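Long-range contacts in putative retaining b-glycosidase (Saccharophagus degradans, PDB 5A95), which probably hydrolyses mixed-linkage beta-glucans as a retaining family 5 glycoside hydrolase, with a specificity that depends on its quaternary structure: residues H142-L147 against E189-G194; Y146-Q151 against A203-L208. The protein carries 1 engineered substitution. One frame throughout, in Å; residues are numbered along the deposited sequence.

Contact 1. Residues H142-L147 against E189-G194; sequences HSIGYL and EPTTMG. With BGC (beta-D-glucopyranose), chain D.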
loop_
_atom_site.group_PDB
_atom_site.type_symbol
_atom_site.label_atom_id
_atom_site.label_comp_id
_atom_site.label_asym_id
_atom_site.label_seq_id
_atom_site.Cartn_x
_atom_site.Cartn_y
_atom_site.Cartn_z
ATOM N N HIS A 142 6.571 14.385 10.313
ATOM C CA HIS A 142 6.409 15.671 9.648
ATOM C C HIS A 142 6.039 15.489 8.177
ATOM O O HIS A 142 6.860 15.634 7.267
ATOM C CB HIS A 142 7.650 16.524 9.824
ATOM C CG HIS A 142 7.429 17.958 9.529
ATOM N ND1 HIS A 142 6.967 18.843 10.466
ATOM C CD2 HIS A 142 7.577 18.663 8.384
ATOM C CE1 HIS A 142 6.871 20.038 9.921
ATOM N NE2 HIS A 142 7.236 19.957 8.658
ATOM N N SER A 143 4.768 15.200 7.966
ATOM C CA SER A 143 4.181 15.136 6.660
ATOM C C SER A 143 3.111 16.226 6.535
ATOM O O SER A 143 2.665 16.823 7.518
ATOM C CB SER A 143 3.617 13.737 6.408
ATOM O OG SER A 143 3.048 13.630 5.108
ATOM N N ILE A 144 2.737 16.512 5.292
ATOM C CA ILE A 144 1.765 17.538 4.927
ATOM C C ILE A 144 0.926 16.935 3.820
ATOM O O ILE A 144 1.463 16.642 2.731
ATOM C CB ILE A 144 2.431 18.838 4.419
ATOM C CG1 ILE A 144 3.429 19.388 5.435
ATOM C CG2 ILE A 144 1.339 19.859 4.105
ATOM C CD1 ILE A 144 4.069 20.694 5.040
ATOM N N GLY A 145 -0.359 16.705 4.079
ATOM C CA GLY A 145 -1.229 16.109 3.105
ATOM C C GLY A 145 -2.304 15.261 3.746
ATOM O O GLY A 145 -2.691 15.512 4.906
ATOM N N TYR A 146 -2.782 14.261 3.015
ATOM C CA TYR A 146 -3.946 13.495 3.432
ATOM C C TYR A 146 -3.578 12.032 3.493
ATOM O O TYR A 146 -3.530 11.319 2.476
ATOM C CB TYR A 146 -5.152 13.748 2.480
ATOM C CG TYR A 146 -6.473 13.402 3.101
ATOM C CD1 TYR A 146 -6.855 14.001 4.292
ATOM C CD2 TYR A 146 -7.303 12.446 2.556
ATOM C CE1 TYR A 146 -8.034 13.686 4.919
ATOM C CE2 TYR A 146 -8.506 12.130 3.177
ATOM C CZ TYR A 146 -8.854 12.749 4.366
ATOM O OH TYR A 146 -10.024 12.471 5.049
ATOM N N LEU A 147 -3.309 11.583 4.715
ATOM C CA LEU A 147 -2.833 10.238 4.912
ATOM C C LEU A 147 -3.807 9.161 4.406
ATOM O O LEU A 147 -3.380 8.167 3.831
ATOM C CB LEU A 147 -2.426 10.024 6.378
ATOM C CG LEU A 147 -1.832 8.681 6.733
ATOM C CD1 LEU A 147 -0.564 8.393 5.942
ATOM C CD2 LEU A 147 -1.550 8.614 8.221
ATOM N N GLU A 189 0.677 18.072 9.489
ATOM C CA GLU A 189 -0.284 18.988 8.864
ATOM C C GLU A 189 -1.241 18.288 7.923
ATOM O O GLU A 189 -0.971 18.176 6.700
ATOM C CB GLU A 189 0.417 20.167 8.175
ATOM C CG GLU A 189 0.839 21.230 9.177
ATOM C CD GLU A 189 1.511 22.435 8.583
ATOM O OE1 GLU A 189 2.023 22.331 7.465
ATOM O OE2 GLU A 189 1.566 23.466 9.281
ATOM N N PRO A 190 -2.399 17.877 8.459
ATOM C CA PRO A 190 -3.448 17.369 7.594
ATOM C C PRO A 190 -3.951 18.470 6.658
ATOM O O PRO A 190 -4.274 19.570 7.099
ATOM C CB PRO A 190 -4.529 16.951 8.578
ATOM C CG PRO A 190 -3.773 16.690 9.854
ATOM C CD PRO A 190 -2.784 17.807 9.873
ATOM N N THR A 191 -4.039 18.126 5.366
ATOM C CA THR A 191 -4.608 19.003 4.364
ATOM C C THR A 191 -4.946 18.208 3.121
ATOM O O THR A 191 -4.226 17.256 2.779
ATOM C CB THR A 191 -3.700 20.197 3.979
ATOM O OG1 THR A 191 -4.369 20.952 2.962
ATOM C CG2 THR A 191 -2.337 19.745 3.458
ATOM N N THR A 192 -6.021 18.587 2.436
ATOM C CA THR A 192 -6.283 18.029 1.123
ATOM C C THR A 192 -6.017 19.016 -0.005
ATOM O O THR A 192 -6.297 18.710 -1.157
ATOM C CB THR A 192 -7.719 17.538 0.989
ATOM O OG1 THR A 192 -8.586 18.666 1.136
ATOM C CG2 THR A 192 -7.999 16.432 1.978
ATOM N N MET A 193 -5.459 20.174 0.301
ATOM C CA MET A 193 -5.127 21.174 -0.718
ATOM C C MET A 193 -6.355 21.455 -1.583
ATOM O O MET A 193 -6.323 21.327 -2.820
ATOM C CB MET A 193 -3.926 20.756 -1.557
ATOM C CG MET A 193 -2.657 20.650 -0.747
ATOM S SD MET A 193 -1.196 20.323 -1.747
ATOM C CE MET A 193 -0.859 21.989 -2.353
ATOM N N GLY A 194 -7.438 21.869 -0.972
ATOM C CA GLY A 194 -8.651 22.170 -1.699
ATOM C C GLY A 194 -9.309 20.940 -2.279
ATOM O O GLY A 194 -9.948 20.979 -3.344
HETATM C C2 BGC D . 5.327 23.386 7.112
HETATM C C3 BGC D . 6.823 23.651 7.268
HETATM C C4 BGC D . 7.209 24.883 6.440
HETATM C C5 BGC D . 6.338 26.060 6.834
HETATM C C6 BGC D . 6.683 27.319 6.074
HETATM C C1 BGC D . 4.458 24.636 7.213
HETATM O O1 BGC D . 3.202 24.480 6.602
HETATM O O2 BGC D . 4.905 22.355 8.078
HETATM O O3 BGC D . 7.528 22.424 6.901
HETATM O O4 BGC D . 8.583 25.288 6.530
HETATM O O5 BGC D . 5.004 25.709 6.484
HETATM O O6 BGC D . 5.657 28.253 6.412
#
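Ile144 and Glu189 pair as parallel neighbours, as do Gly145 and Pro190, where the chain leaves the ends of two adjacent strands of the (β/α)8 barrel expected of glycoside hydrolase family 5. Three backbone hydrogen bonds join them: Glu189 N to Ser143 O (3.1 Å), Gly145 N to Glu189 O (3.1 Å) and Thr191 N to Gly145 O (3.0 Å). The third lies past the two bridged pairs, where the strand pairing ends. Proline suits position 190 because the bonds use the amides on either side of it. Gly145 turns the corner with phi 148° and psi -153°, where a beta carbon would jam against the carbonyl oxygen of Ile144.

Ile144 and Glu189 point the same way, into the glycan pocket. The isoleucine's CD1 lies alongside Glu189 OE1 (3.6 Å) and also borders the sugar, giving the carboxylate an apolar flank, while OE2 is held by His254. Extended beyond CG, the Glu189 chain brings OE1 to O1 of the bound glucose, to which it is hydrogen-bonded (2.6 Å). This glutamate follows Asn188 in an Asn-Glu-Pro sequence, consistent with the acid/base position of family 5 enzymes. His142, its ND1 bonded to Asp140, directs NE2 at O3 of the same glucose in a nearly straight bond (170°).

Beyond the corner, Thr192 lays its methyl CG2 over one face of the Tyr146 ring, a CH-pi contact 3.8 Å from the centroid. Threonine serves both ways here, because its OG1 meanwhile bonds Asn195. Thr191 likewise divides its branches: CG2 packs on Ile144 CG2, whereas OG1 accepts from Met193 N (3.0 Å), closing an ST turn.

Contact 2. Residues Y146-Q151 against A203-L208; sequences YLPTEQ and AEWKTL
Pro148 is the bump of this contact, pushing its ring into a hollow on helix 202-219 bordered by Glu204, Trp205 and Leu208. Residues 204 and 208 lie one turn apart on the helix and so present their side chains to the same partner. The proline's CB presses on the carboxylate carbon CD of Glu204 (3.5 Å), its CG reaches CD2 of Leu208 (4.0 Å), and its CD meets CE3 of Trp205 (4.0 Å), crossing the indole at about a right angle. A compact, rigid ring can touch all three walls at once. The same CD also sits 3.6 Å above the plane of the Tyr146 ring, over its centre, so it is packed between tyrosine and tryptophan.

Leu147 makes a second, smaller bump. Its CB touches CZ3 of Trp205, and its CD2 meets CD2 of Leu208 (3.8 Å), the two leucines crossing nearly at right angles. With CG anti to its backbone N (chi1 -177°), Trp205 brings CE3 and CZ3 of the indole against both loop residues, while NE1 bonds Ala228 O.

One polar bond joins the two segments beside this apolar patch. Tyr146 OH donates to Glu204 OE1 (2.7 Å) from the anti side, 22° out of the carboxylate plane. The glutamate's extended chain spans the distance to the hydroxyl, which also takes a weak bond from Asn201 N.

Behind these residues Glu150 and Gln151 form a G1 beta bulge opposite Tyr146, leading from strand 136-144 into strand 151-152. The loop thus rests on helix 202-219, with helix 161-174 touching Leu147 and Leu208, and Lys162 and Arg165 of the second subunit packing against its far end.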
loop_
_atom_site.group_PDB
_atom_site.type_symbol
_atom_site.label_atom_id
_atom_site.label_comp_id
_atom_site.label_asym_id
_atom_site.label_seq_id
_atom_site.Cartn_x
_atom_site.Cartn_y
_atom_site.Cartn_z
ATOM N N TYR A 146 -2.782 14.261 3.015
ATOM C CA TYR A 146 -3.946 13.495 3.432
ATOM C C TYR A 146 -3.578 12.032 3.493
ATOM O O TYR A 146 -3.530 11.319 2.476
ATOM C CB TYR A 146 -5.152 13.748 2.480
ATOM C CG TYR A 146 -6.473 13.402 3.101
ATOM C CD1 TYR A 146 -6.855 14.001 4.292
ATOM C CD2 TYR A 146 -7.303 12.446 2.556
ATOM C CE1 TYR A 146 -8.034 13.686 4.919
ATOM C CE2 TYR A 146 -8.506 12.130 3.177
ATOM C CZ TYR A 146 -8.854 12.749 4.366
ATOM O OH TYR A 146 -10.024 12.471 5.049
ATOM N N LEU A 147 -3.309 11.583 4.715
ATOM C CA LEU A 147 -2.833 10.238 4.912
ATOM C C LEU A 147 -3.807 9.161 4.406
ATOM O O LEU A 147 -3.380 8.167 3.831
ATOM C CB LEU A 147 -2.426 10.024 6.378
ATOM C CG LEU A 147 -1.832 8.681 6.733
ATOM C CD1 LEU A 147 -0.564 8.393 5.942
ATOM C CD2 LEU A 147 -1.550 8.614 8.221
ATOM N N PRO A 148 -5.134 9.371 4.567
ATOM C CA PRO A 148 -6.029 8.292 4.093
ATOM C C PRO A 148 -5.923 7.932 2.617
ATOM O O PRO A 148 -6.142 6.784 2.248
ATOM C CB PRO A 148 -7.433 8.802 4.440
ATOM C CG PRO A 148 -7.189 9.621 5.681
ATOM C CD PRO A 148 -5.883 10.351 5.383
ATOM N N THR A 149 -5.602 8.909 1.763
ATOM C CA THR A 149 -5.378 8.646 0.338
ATOM C C THR A 149 -3.894 8.560 -0.006
ATOM O O THR A 149 -3.539 8.329 -1.166
ATOM C CB THR A 149 -6.010 9.712 -0.546
ATOM O OG1 THR A 149 -5.472 10.966 -0.157
ATOM C CG2 THR A 149 -7.512 9.692 -0.457
ATOM N N GLU A 150 -3.023 8.790 0.964
ATOM C CA GLU A 150 -1.570 8.763 0.764
ATOM C C GLU A 150 -1.136 9.731 -0.340
ATOM O O GLU A 150 -0.307 9.376 -1.168
ATOM C CB GLU A 150 -1.033 7.322 0.554
ATOM C CG GLU A 150 -1.405 6.400 1.711
ATOM C CD GLU A 150 -1.034 4.970 1.512
ATOM O OE1 GLU A 150 -0.727 4.610 0.363
ATOM O OE2 GLU A 150 -1.037 4.174 2.497
ATOM N N GLN A 151 -1.672 10.942 -0.297
ATOM C CA GLN A 151 -1.334 12.001 -1.245
ATOM C C GLN A 151 -0.885 13.233 -0.455
ATOM O O GLN A 151 -1.487 13.577 0.556
ATOM C CB GLN A 151 -2.530 12.394 -2.142
ATOM C CG GLN A 151 -3.191 11.245 -2.852
ATOM C CD GLN A 151 -2.309 10.577 -3.879
ATOM O OE1 GLN A 151 -1.902 11.198 -4.870
ATOM N NE2 GLN A 151 -2.035 9.307 -3.690
ATOM N N ALA A 203 -14.642 12.126 9.928
ATOM C CA ALA A 203 -14.812 10.804 10.490
ATOM C C ALA A 203 -13.681 9.850 10.103
ATOM O O ALA A 203 -13.177 9.090 10.922
ATOM C CB ALA A 203 -16.178 10.229 10.100
ATOM N N GLU A 204 -13.281 9.902 8.843
ATOM C CA GLU A 204 -12.178 9.089 8.355
ATOM C C GLU A 204 -10.865 9.410 9.082
ATOM O O GLU A 204 -10.131 8.530 9.515
ATOM C CB GLU A 204 -12.046 9.326 6.857
ATOM C CG GLU A 204 -10.904 8.624 6.157
ATOM C CD GLU A 204 -10.940 8.867 4.669
ATOM O OE1 GLU A 204 -10.939 10.046 4.267
ATOM O OE2 GLU A 204 -10.882 7.872 3.903
ATOM N N TRP A 205 -10.614 10.689 9.248
ATOM C CA TRP A 205 -9.375 11.134 9.878
ATOM C C TRP A 205 -9.346 10.806 11.365
ATOM O O TRP A 205 -8.343 10.315 11.883
ATOM C CB TRP A 205 -9.134 12.619 9.588
ATOM C CG TRP A 205 -7.867 13.166 10.126
ATOM C CD1 TRP A 205 -7.730 14.268 10.917
ATOM C CD2 TRP A 205 -6.537 12.701 9.878
ATOM N NE1 TRP A 205 -6.417 14.492 11.218
ATOM C CE2 TRP A 205 -5.658 13.545 10.587
ATOM C CE3 TRP A 205 -5.999 11.623 9.182
ATOM C CZ2 TRP A 205 -4.296 13.326 10.617
ATOM C CZ3 TRP A 205 -4.653 11.401 9.233
ATOM C CH2 TRP A 205 -3.810 12.249 9.951
ATOM N N LYS A 206 -10.457 11.065 12.043
ATOM C CA LYS A 206 -10.633 10.695 13.447
ATOM C C LYS A 206 -10.356 9.203 13.670
ATOM O O LYS A 206 -9.599 8.825 14.554
ATOM C CB LYS A 206 -12.057 11.064 13.870
ATOM C CG LYS A 206 -12.523 10.522 15.224
ATOM C CD LYS A 206 -14.010 10.831 15.414
ATOM C CE LYS A 206 -14.574 10.365 16.741
ATOM N NZ LYS A 206 -14.474 8.910 16.915
ATOM N N THR A 207 -10.967 8.359 12.840
ATOM C CA THR A 207 -10.791 6.922 12.955
ATOM C C THR A 207 -9.334 6.508 12.806
ATOM O O THR A 207 -8.829 5.649 13.527
ATOM C CB THR A 207 -11.727 6.192 11.963
ATOM O OG1 THR A 207 -13.078 6.528 12.307
ATOM C CG2 THR A 207 -11.573 4.666 12.014
ATOM N N LEU A 208 -8.648 7.098 11.827
ATOM C CA LEU A 208 -7.264 6.766 11.583
ATOM C C LEU A 208 -6.368 7.205 12.757
ATOM O O LEU A 208 -5.457 6.472 13.164
ATOM C CB LEU A 208 -6.811 7.302 10.229
ATOM C CG LEU A 208 -5.406 6.950 9.806
ATOM C CD1 LEU A 208 -5.095 5.455 9.862
ATOM C CD2 LEU A 208 -5.170 7.463 8.400
#

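Contacts 1 and 2 share Tyr146 and Leu147, and their centres are about 9 Å apart. They also touch directly: CG of Pro190, in 189-194, packs 3.5 Å from CZ2 of Trp205, in 203-208. Contact 1 is the inner of the two, with His142, Ile144 and Glu189 lining the glycan pocket. Contact 2 lies behind it, the Trp205 side chain about 13 Å from a bound glucose, and ties the loop that follows the pocket strand to helix 202-219. Both reach the second subunit, through Met193 in contact 1 and Thr149 to Gln151 in contact 2, so a short run of chain connects pocket to subunit interface.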